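Local coordinates for protein acyl-CoA dehydrogenase (Thermus thermophilus, PDB 2Z1Q) that probably catalyses the FAD-dependent oxidation of saturated acyl-CoA to 2,3-dehydroacyl-CoA, passing the electrons on to an acceptor, at residues G12-E17 with D484-A489; H448-L453 with Y490-A495; S494-A499 with V508-Y513. All blocks are in the same frame, centred on the assembly; numbering follows the deposited sequence.

Contact 1: G12-E17 with D484-A489; sequences GGWLLE and DILIDA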
loop_
_atom_site.group_PDB
_atom_site.type_symbol
_atom_site.label_atom_id
_atom_site.label_comp_id
_atom_site.label_asym_id
_atom_site.label_seq_id
_atom_site.Cartn_x
_atom_site.Cartn_y
_atom_site.Cartn_z
ATOM N N GLY B 12 17.710 -12.505 21.963
ATOM C CA GLY B 12 16.833 -11.674 22.767
ATOM C C GLY B 12 17.565 -10.985 23.901
ATOM O O GLY B 12 16.962 -10.284 24.708
ATOM N N GLY B 13 18.875 -11.186 23.961
ATOM C CA GLY B 13 19.668 -10.574 25.009
ATOM C C GLY B 13 19.671 -9.061 24.949
ATOM O O GLY B 13 19.842 -8.393 25.971
ATOM N N TRP B 14 19.488 -8.513 23.752
ATOM C CA TRP B 14 19.471 -7.068 23.570
ATOM C C TRP B 14 18.294 -6.450 24.314
ATOM O O TRP B 14 18.191 -5.230 24.441
ATOM C CB TRP B 14 19.369 -6.720 22.085
ATOM C CG TRP B 14 18.247 -7.426 21.398
ATOM C CD1 TRP B 14 18.293 -8.647 20.795
ATOM C CD2 TRP B 14 16.893 -6.978 21.293
ATOM N NE1 TRP B 14 17.052 -8.991 20.319
ATOM C CE2 TRP B 14 16.173 -7.983 20.612
ATOM C CE3 TRP B 14 16.217 -5.824 21.712
ATOM C CZ2 TRP B 14 14.805 -7.873 20.338
ATOM C CZ3 TRP B 14 14.854 -5.714 21.439
ATOM C CH2 TRP B 14 14.166 -6.733 20.759
ATOM N N LEU B 15 17.408 -7.300 24.811
ATOM C CA LEU B 15 16.235 -6.831 25.519
ATOM C C LEU B 15 16.530 -6.471 26.978
ATOM O O LEU B 15 15.902 -5.568 27.535
ATOM C CB LEU B 15 15.140 -7.898 25.433
ATOM C CG LEU B 15 13.701 -7.473 25.714
ATOM C CD1 LEU B 15 13.512 -7.233 27.202
ATOM C CD2 LEU B 15 13.371 -6.225 24.905
ATOM N N LEU B 16 17.486 -7.169 27.590
ATOM C CA LEU B 16 17.846 -6.904 28.981
ATOM C C LEU B 16 19.115 -6.062 29.084
ATOM O O LEU B 16 19.240 -5.226 29.977
ATOM C CB LEU B 16 18.033 -8.218 29.746
ATOM C CG LEU B 16 16.848 -9.186 29.807
ATOM C CD1 LEU B 16 15.592 -8.446 30.251
ATOM C CD2 LEU B 16 16.642 -9.825 28.440
ATOM N N GLU B 17 20.054 -6.284 28.169
ATOM C CA GLU B 17 21.301 -5.529 28.170
ATOM C C GLU B 17 21.578 -4.881 26.824
ATOM O O GLU B 17 20.946 -5.201 25.823
ATOM C CB GLU B 17 22.469 -6.435 28.550
ATOM C CG GLU B 17 22.426 -6.896 29.991
ATOM C CD GLU B 17 23.626 -7.740 30.365
ATOM O OE1 GLU B 17 23.692 -8.193 31.526
ATOM O OE2 GLU B 17 24.500 -7.951 29.496
ATOM N N ASP B 484 5.205 -4.904 17.646
ATOM C CA ASP B 484 5.551 -3.661 16.967
ATOM C C ASP B 484 6.520 -2.810 17.803
ATOM O O ASP B 484 7.342 -2.075 17.262
ATOM C CB ASP B 484 4.286 -2.875 16.620
ATOM C CG ASP B 484 3.487 -3.538 15.509
ATOM O OD1 ASP B 484 4.132 -4.042 14.565
ATOM O OD2 ASP B 484 2.235 -3.563 15.568
ATOM N N ILE B 485 6.439 -2.929 19.121
ATOM C CA ILE B 485 7.345 -2.167 19.971
ATOM C C ILE B 485 8.726 -2.827 19.912
ATOM O O ILE B 485 9.740 -2.143 19.749
ATOM C CB ILE B 485 6.814 -2.113 21.413
ATOM C CG1 ILE B 485 5.417 -1.486 21.391
ATOM C CG2 ILE B 485 7.746 -1.282 22.294
ATOM C CD1 ILE B 485 4.749 -1.396 22.727
ATOM N N LEU B 486 8.748 -4.158 19.994
ATOM C CA LEU B 486 9.998 -4.915 19.931
ATOM C C LEU B 486 10.695 -4.671 18.593
ATOM O O LEU B 486 11.924 -4.540 18.544
ATOM C CB LEU B 486 9.720 -6.417 20.129
ATOM C CG LEU B 486 9.211 -6.800 21.524
ATOM C CD1 LEU B 486 8.754 -8.254 21.541
ATOM C CD2 LEU B 486 10.315 -6.571 22.547
ATOM N N ILE B 487 9.906 -4.589 17.520
ATOM C CA ILE B 487 10.442 -4.333 16.181
ATOM C C ILE B 487 11.103 -2.963 16.090
ATOM O O ILE B 487 12.213 -2.842 15.574
ATOM C CB ILE B 487 9.331 -4.390 15.098
ATOM C CG1 ILE B 487 8.808 -5.823 14.992
ATOM C CG2 ILE B 487 9.861 -3.835 13.758
ATOM C CD1 ILE B 487 7.585 -5.996 14.137
ATOM N N ASP B 488 10.417 -1.929 16.570
ATOM C CA ASP B 488 10.966 -0.574 16.510
ATOM C C ASP B 488 12.138 -0.401 17.454
ATOM O O ASP B 488 13.019 0.418 17.220
ATOM C CB ASP B 488 9.897 0.462 16.850
ATOM C CG ASP B 488 9.053 0.837 15.657
ATOM O OD1 ASP B 488 7.895 1.261 15.855
ATOM O OD2 ASP B 488 9.546 0.721 14.519
ATOM N N ALA B 489 12.129 -1.170 18.530
ATOM C CA ALA B 489 13.194 -1.098 19.509
ATOM C C ALA B 489 14.453 -1.648 18.853
ATOM O O ALA B 489 15.452 -0.944 18.738
ATOM C CB ALA B 489 12.824 -1.923 20.752
#
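Leu15 and Leu486 meet at their branch ends, CD2 of Leu15 lying 3.9 Å from CD2 of Leu486, with the two side chains at roughly a right angle. The CB of neither residue points straight across the interface. With Leu15 CG placed opposite the backbone N (chi1 -161°), the isobutyl group swings round so that one methyl reaches the helix. The remaining apolar touches come from the six-membered ring of Trp14: CH2 stands 4.2 Å from Leu486 CD2, and CZ3 is 4.4 Å from the methyl of Ala489. Ala489 faces the loop but is short, which suits a place where a broad indole comes up to the helix.

One touch is between an aromatic carbon and a polar atom. The carbonyl O of Leu486 lies 3.8 Å from Trp14 CH2, oblique to the indole plane. Trp14 CG sits between backbone N and carbonyl carbon (chi1 51°), a crowded position that turns the benzo part of the indole toward helix 476-502. The pyrrole N-H is used separately: NE1 donates to Glu350 OE2, while the backbone O of Trp14 receives Lys454 NZ.

Within the loop, Gly13 O accepts both Leu16 N and Glu17 N, the latter at 3.1 Å, making a compact turn that presents Trp14 and Leu15 together; Gly12 leads into it with a positive phi of 89° that suits glycine.

The chemistry is that of an N-terminal segment anchored by buried hydrocarbon: dispersion forces join it to the helix, and the directional bonds of Trp14 to Glu350 and Lys454 fix how its indole and main chain are placed.

Contact 2: H448-L453 with Y490-A495; sequences HQVQNL and YAAESA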
loop_
_atom_site.group_PDB
_atom_site.type_symbol
_atom_site.label_atom_id
_atom_site.label_comp_id
_atom_site.label_asym_id
_atom_site.label_seq_id
_atom_site.Cartn_x
_atom_site.Cartn_y
_atom_site.Cartn_z
ATOM N N HIS B 448 18.699 6.068 25.542
ATOM C CA HIS B 448 17.873 5.850 26.718
ATOM C C HIS B 448 16.428 5.566 26.301
ATOM O O HIS B 448 15.775 4.680 26.844
ATOM C CB HIS B 448 17.901 7.076 27.633
ATOM C CG HIS B 448 17.017 6.945 28.834
ATOM N ND1 HIS B 448 16.222 7.974 29.290
ATOM C CD2 HIS B 448 16.800 5.903 29.671
ATOM C CE1 HIS B 448 15.549 7.570 30.355
ATOM N NE2 HIS B 448 15.882 6.317 30.607
ATOM N N GLN B 449 15.933 6.336 25.340
ATOM C CA GLN B 449 14.568 6.157 24.852
ATOM C C GLN B 449 14.435 4.744 24.294
ATOM O O GLN B 449 13.391 4.098 24.427
ATOM C CB GLN B 449 14.268 7.208 23.781
ATOM C CG GLN B 449 14.594 8.621 24.239
ATOM C CD GLN B 449 14.385 9.657 23.161
ATOM O OE1 GLN B 449 14.738 9.441 22.004
ATOM N NE2 GLN B 449 13.813 10.795 23.535
ATOM N N VAL B 450 15.512 4.257 23.689
ATOM C CA VAL B 450 15.529 2.908 23.144
ATOM C C VAL B 450 15.356 1.921 24.286
ATOM O O VAL B 450 14.623 0.938 24.168
ATOM C CB VAL B 450 16.853 2.636 22.398
ATOM C CG1 VAL B 450 17.115 1.140 22.300
ATOM C CG2 VAL B 450 16.778 3.257 21.015
ATOM N N GLN B 451 16.013 2.186 25.406
ATOM C CA GLN B 451 15.888 1.293 26.542
ATOM C C GLN B 451 14.474 1.313 27.092
ATOM O O GLN B 451 13.956 0.276 27.501
ATOM C CB GLN B 451 16.882 1.674 27.642
ATOM C CG GLN B 451 18.327 1.538 27.205
ATOM C CD GLN B 451 18.658 0.142 26.697
ATOM O OE1 GLN B 451 19.020 -0.039 25.534
ATOM N NE2 GLN B 451 18.536 -0.853 27.571
ATOM N N ASN B 452 13.851 2.488 27.107
ATOM C CA ASN B 452 12.485 2.601 27.620
ATOM C C ASN B 452 11.499 1.803 26.752
ATOM O O ASN B 452 10.565 1.195 27.275
ATOM C CB ASN B 452 12.066 4.076 27.721
ATOM C CG ASN B 452 12.652 4.786 28.960
ATOM O OD1 ASN B 452 12.512 6.007 29.109
ATOM N ND2 ASN B 452 13.296 4.025 29.847
ATOM N N LEU B 453 11.710 1.792 25.437
ATOM C CA LEU B 453 10.849 1.028 24.535
ATOM C C LEU B 453 10.892 -0.420 24.985
ATOM O O LEU B 453 9.852 -1.064 25.107
ATOM C CB LEU B 453 11.338 1.136 23.080
ATOM C CG LEU B 453 11.183 2.516 22.438
ATOM C CD1 LEU B 453 11.784 2.535 21.049
ATOM C CD2 LEU B 453 9.708 2.872 22.388
ATOM N N TYR B 490 14.387 -2.899 18.407
ATOM C CA TYR B 490 15.528 -3.536 17.762
ATOM C C TYR B 490 16.025 -2.705 16.585
ATOM O O TYR B 490 17.217 -2.449 16.460
ATOM C CB TYR B 490 15.139 -4.940 17.297
ATOM C CG TYR B 490 16.287 -5.762 16.772
ATOM C CD1 TYR B 490 16.429 -5.992 15.408
ATOM C CD2 TYR B 490 17.234 -6.321 17.641
ATOM C CE1 TYR B 490 17.473 -6.753 14.910
ATOM C CE2 TYR B 490 18.289 -7.087 17.151
ATOM C CZ TYR B 490 18.399 -7.296 15.780
ATOM O OH TYR B 490 19.428 -8.032 15.256
ATOM N N ALA B 491 15.103 -2.254 15.742
ATOM C CA ALA B 491 15.463 -1.444 14.581
ATOM C C ALA B 491 16.109 -0.114 14.964
ATOM O O ALA B 491 17.154 0.245 14.427
ATOM C CB ALA B 491 14.232 -1.180 13.718
ATOM N N ALA B 492 15.483 0.614 15.884
ATOM C CA ALA B 492 16.018 1.914 16.295
ATOM C C ALA B 492 17.393 1.768 16.907
ATOM O O ALA B 492 18.324 2.481 16.552
ATOM C CB ALA B 492 15.074 2.598 17.291
ATOM N N GLU B 493 17.504 0.825 17.829
ATOM C CA GLU B 493 18.764 0.576 18.501
ATOM C C GLU B 493 19.834 0.205 17.490
ATOM O O GLU B 493 20.911 0.796 17.468
ATOM C CB GLU B 493 18.598 -0.544 19.528
ATOM C CG GLU B 493 19.908 -0.992 20.153
ATOM C CD GLU B 493 19.705 -1.979 21.284
ATOM O OE1 GLU B 493 19.663 -1.543 22.453
ATOM O OE2 GLU B 493 19.571 -3.187 21.004
ATOM N N SER B 494 19.527 -0.772 16.644
ATOM C CA SER B 494 20.483 -1.204 15.645
ATOM C C SER B 494 20.831 -0.033 14.722
ATOM O O SER B 494 21.948 0.050 14.211
ATOM C CB SER B 494 19.921 -2.396 14.862
ATOM O OG SER B 494 18.904 -1.997 13.962
ATOM N N ALA B 495 19.895 0.890 14.526
ATOM C CA ALA B 495 20.155 2.041 13.666
ATOM C C ALA B 495 21.017 3.095 14.379
ATOM O O ALA B 495 21.870 3.734 13.754
ATOM C CB ALA B 495 18.858 2.670 13.230
#
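Val450 is directed toward the segment 490-495 and uses both methyls. CG1 packs on the aliphatic stem of Glu493, 3.6 Å from its CB, while CG2 lies 4.1 Å from the methyl of Ala492. A branched but compact residue suits this spot, filling the angle between a small neighbour and a long one. Shortening Val450 to an alanine is likely to open a gap beside Ala492 and take from the Glu493 stem the methyl it packs on.

Next, Gln451 sets off away from the partner helix, but its chain bends at chi2 (-56°) and brings the amide back. Its OE1 stands 3.5 Å from Glu493 OE1, with amide and carboxylate planes only 18° apart. Both are acceptors and do not bond each other; Lys454 NZ is their common donor, hydrogen-bonded to Gln451 OE1 and salt-bridged to Glu493 OE1. Arg322 NH1 forms a salt bridge with Glu493 OE2, so the buried carboxylate probably remains charged.

The segments run nearly antiparallel, at 157° with axes 9.7 Å apart, joining helices 445-468 and 476-502 in the C-terminal helical domain. Tyr490 and Ser494 pack on helix 300-331, and Leu453 touches helix 505-528.

Contact 3: S494-A499 with V508-Y513; sequences SALLRA and VLARIY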
loop_
_atom_site.group_PDB
_atom_site.type_symbol
_atom_site.label_atom_id
_atom_site.label_comp_id
_atom_site.label_asym_id
_atom_site.label_seq_id
_atom_site.Cartn_x
_atom_site.Cartn_y
_atom_site.Cartn_z
ATOM N N SER B 494 19.527 -0.772 16.644
ATOM C CA SER B 494 20.483 -1.204 15.645
ATOM C C SER B 494 20.831 -0.033 14.722
ATOM O O SER B 494 21.948 0.050 14.211
ATOM C CB SER B 494 19.921 -2.396 14.862
ATOM O OG SER B 494 18.904 -1.997 13.962
ATOM N N ALA B 495 19.895 0.890 14.526
ATOM C CA ALA B 495 20.155 2.041 13.666
ATOM C C ALA B 495 21.017 3.095 14.379
ATOM O O ALA B 495 21.870 3.734 13.754
ATOM C CB ALA B 495 18.858 2.670 13.230
ATOM N N LEU B 496 20.774 3.270 15.678
ATOM C CA LEU B 496 21.505 4.256 16.476
ATOM C C LEU B 496 22.947 3.852 16.739
ATOM O O LEU B 496 23.861 4.654 16.570
ATOM C CB LEU B 496 20.781 4.495 17.806
ATOM C CG LEU B 496 19.979 5.798 17.928
ATOM C CD1 LEU B 496 18.888 5.642 18.976
ATOM C CD2 LEU B 496 20.918 6.950 18.287
ATOM N N LEU B 497 23.147 2.607 17.155
ATOM C CA LEU B 497 24.493 2.125 17.432
ATOM C C LEU B 497 25.371 2.194 16.192
ATOM O O LEU B 497 26.570 2.433 16.294
ATOM C CB LEU B 497 24.446 0.690 17.957
ATOM C CG LEU B 497 23.741 0.508 19.303
ATOM C CD1 LEU B 497 23.765 -0.950 19.711
ATOM C CD2 LEU B 497 24.424 1.360 20.355
ATOM N N ARG B 498 24.781 1.989 15.019
ATOM C CA ARG B 498 25.555 2.043 13.784
ATOM C C ARG B 498 25.875 3.497 13.433
ATOM O O ARG B 498 26.966 3.795 12.946
ATOM C CB ARG B 498 24.793 1.370 12.632
ATOM C CG ARG B 498 25.434 1.532 11.240
ATOM C CD ARG B 498 24.573 0.906 10.138
ATOM N NE ARG B 498 25.090 1.177 8.794
ATOM C CZ ARG B 498 24.449 0.884 7.662
ATOM N NH1 ARG B 498 25.014 1.172 6.492
ATOM N NH2 ARG B 498 23.247 0.311 7.690
ATOM N N ALA B 499 24.931 4.398 13.689
ATOM C CA ALA B 499 25.131 5.807 13.386
ATOM C C ALA B 499 26.327 6.394 14.157
ATOM O O ALA B 499 27.004 7.300 13.669
ATOM C CB ALA B 499 23.869 6.600 13.706
ATOM N N VAL B 508 21.280 11.418 11.547
ATOM C CA VAL B 508 20.055 12.058 11.099
ATOM C C VAL B 508 18.984 11.018 10.754
ATOM O O VAL B 508 17.819 11.170 11.123
ATOM C CB VAL B 508 20.331 12.934 9.856
ATOM C CG1 VAL B 508 19.045 13.587 9.361
ATOM C CG2 VAL B 508 21.380 13.997 10.194
ATOM N N LEU B 509 19.384 9.956 10.059
ATOM C CA LEU B 509 18.440 8.917 9.665
ATOM C C LEU B 509 17.958 8.156 10.873
ATOM O O LEU B 509 16.783 7.788 10.966
ATOM C CB LEU B 509 19.085 7.952 8.672
ATOM C CG LEU B 509 19.500 8.585 7.342
ATOM C CD1 LEU B 509 20.104 7.504 6.466
ATOM C CD2 LEU B 509 18.302 9.240 6.647
ATOM N N ALA B 510 18.873 7.938 11.808
ATOM C CA ALA B 510 18.546 7.219 13.021
ATOM C C ALA B 510 17.559 8.022 13.872
ATOM O O ALA B 510 16.645 7.459 14.463
ATOM C CB ALA B 510 19.810 6.937 13.804
ATOM N N ARG B 511 17.749 9.340 13.913
ATOM C CA ARG B 511 16.898 10.225 14.716
ATOM C C ARG B 511 15.478 10.302 14.150
ATOM O O ARG B 511 14.499 10.298 14.894
ATOM C CB ARG B 511 17.544 11.625 14.798
ATOM C CG ARG B 511 16.900 12.610 15.774
ATOM C CD ARG B 511 17.790 13.842 15.972
ATOM N NE ARG B 511 19.103 13.449 16.477
ATOM C CZ ARG B 511 20.251 13.653 15.839
ATOM N NH1 ARG B 511 21.390 13.244 16.385
ATOM N NH2 ARG B 511 20.264 14.271 14.663
ATOM N N ILE B 512 15.380 10.365 12.829
ATOM C CA ILE B 512 14.100 10.419 12.142
ATOM C C ILE B 512 13.272 9.173 12.451
ATOM O O ILE B 512 12.064 9.254 12.681
ATOM C CB ILE B 512 14.348 10.523 10.626
ATOM C CG1 ILE B 512 14.794 11.946 10.287
ATOM C CG2 ILE B 512 13.113 10.095 9.843
ATOM C CD1 ILE B 512 15.222 12.099 8.859
ATOM N N TYR B 513 13.938 8.025 12.476
ATOM C CA TYR B 513 13.284 6.749 12.735
ATOM C C TYR B 513 12.888 6.624 14.205
ATOM O O TYR B 513 11.763 6.213 14.531
ATOM C CB TYR B 513 14.225 5.603 12.333
ATOM C CG TYR B 513 13.586 4.249 12.448
ATOM C CD1 TYR B 513 12.871 3.711 11.381
ATOM C CD2 TYR B 513 13.601 3.549 13.653
ATOM C CE1 TYR B 513 12.182 2.524 11.505
ATOM C CE2 TYR B 513 12.901 2.344 13.793
ATOM C CZ TYR B 513 12.186 1.847 12.705
ATOM O OH TYR B 513 11.409 0.719 12.789
#
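Ala510 sets its single methyl against a turn of the facing helix, in a shallow hollow lined by Ala495, Leu496 and Ala499. Its CB lies 3.8 Å from the carbonyl O of Ala495, a van der Waals touch on a polar atom. The other contacts are apolar: Ala510 CB is 4.1 Å from CB of Ala499. The CB atoms of Ala495 and Ala510 are 4.4 Å apart.

The small residues set the spacing. With alanine on both sides, the short segments approach to 8.7 Å between axes, at an angle of 158°, and the backbones come within 5.4 Å at the CA atoms of Leu496 and Ala510. Ala510 is pressed against main-chain atoms as well as methyls. Leu496 meets it through CA and CG; its CB is turned to the side, and the side chain also serves another surface, touching Glu446, Leu447 and Val450 on helix 445-468.

Further out, the carbonyl O of Ala495 accepts Ala499 N at 3.1 Å within its helix and also Tyr314 OH of helix 300-331, so the buried oxygen is satisfied without Ala510. Arg498 takes no part in the alanine contact and is salt-bridged to Glu26 and Glu317; Arg511, whose CB points away, pairs with Glu446.

The two segments belong to helices 476-502 and 505-528, successive in the chain, which fold back on each other as an antiparallel helical hairpin. Helix 300-331 borders it through Ser494, Arg498 and Ile512, helix 445-468 through Leu496 and Leu497, and helix 556-570 through Val508, Leu509 and Arg511.

In the fold
Helix 476-502 is common to all three contacts, which follow one another along it: contact 1 on 484-489, contact 2 on 490-495 and contact 3 on 494-499, sharing Ser494 and Ala495 with contact 2. The centres of contacts 1 and 2 lie about 7 Å apart, those of 2 and 3 about 9 Å, and of 1 and 3 about 15 Å. Trp14 CE2 packs 3.6 Å from Tyr490 CD2, and Val450 CG2 lies 3.8 Å from Leu496 CD1, so each contact runs into the next. In sequence, contacts 1 and 2 interlace, whereas contact 3 closes locally. The helix gathers the N-terminal loop and helices 445-468 and 505-528. The contacts avoid the FAD sites, though this helix begins at FAD-binding Gln476.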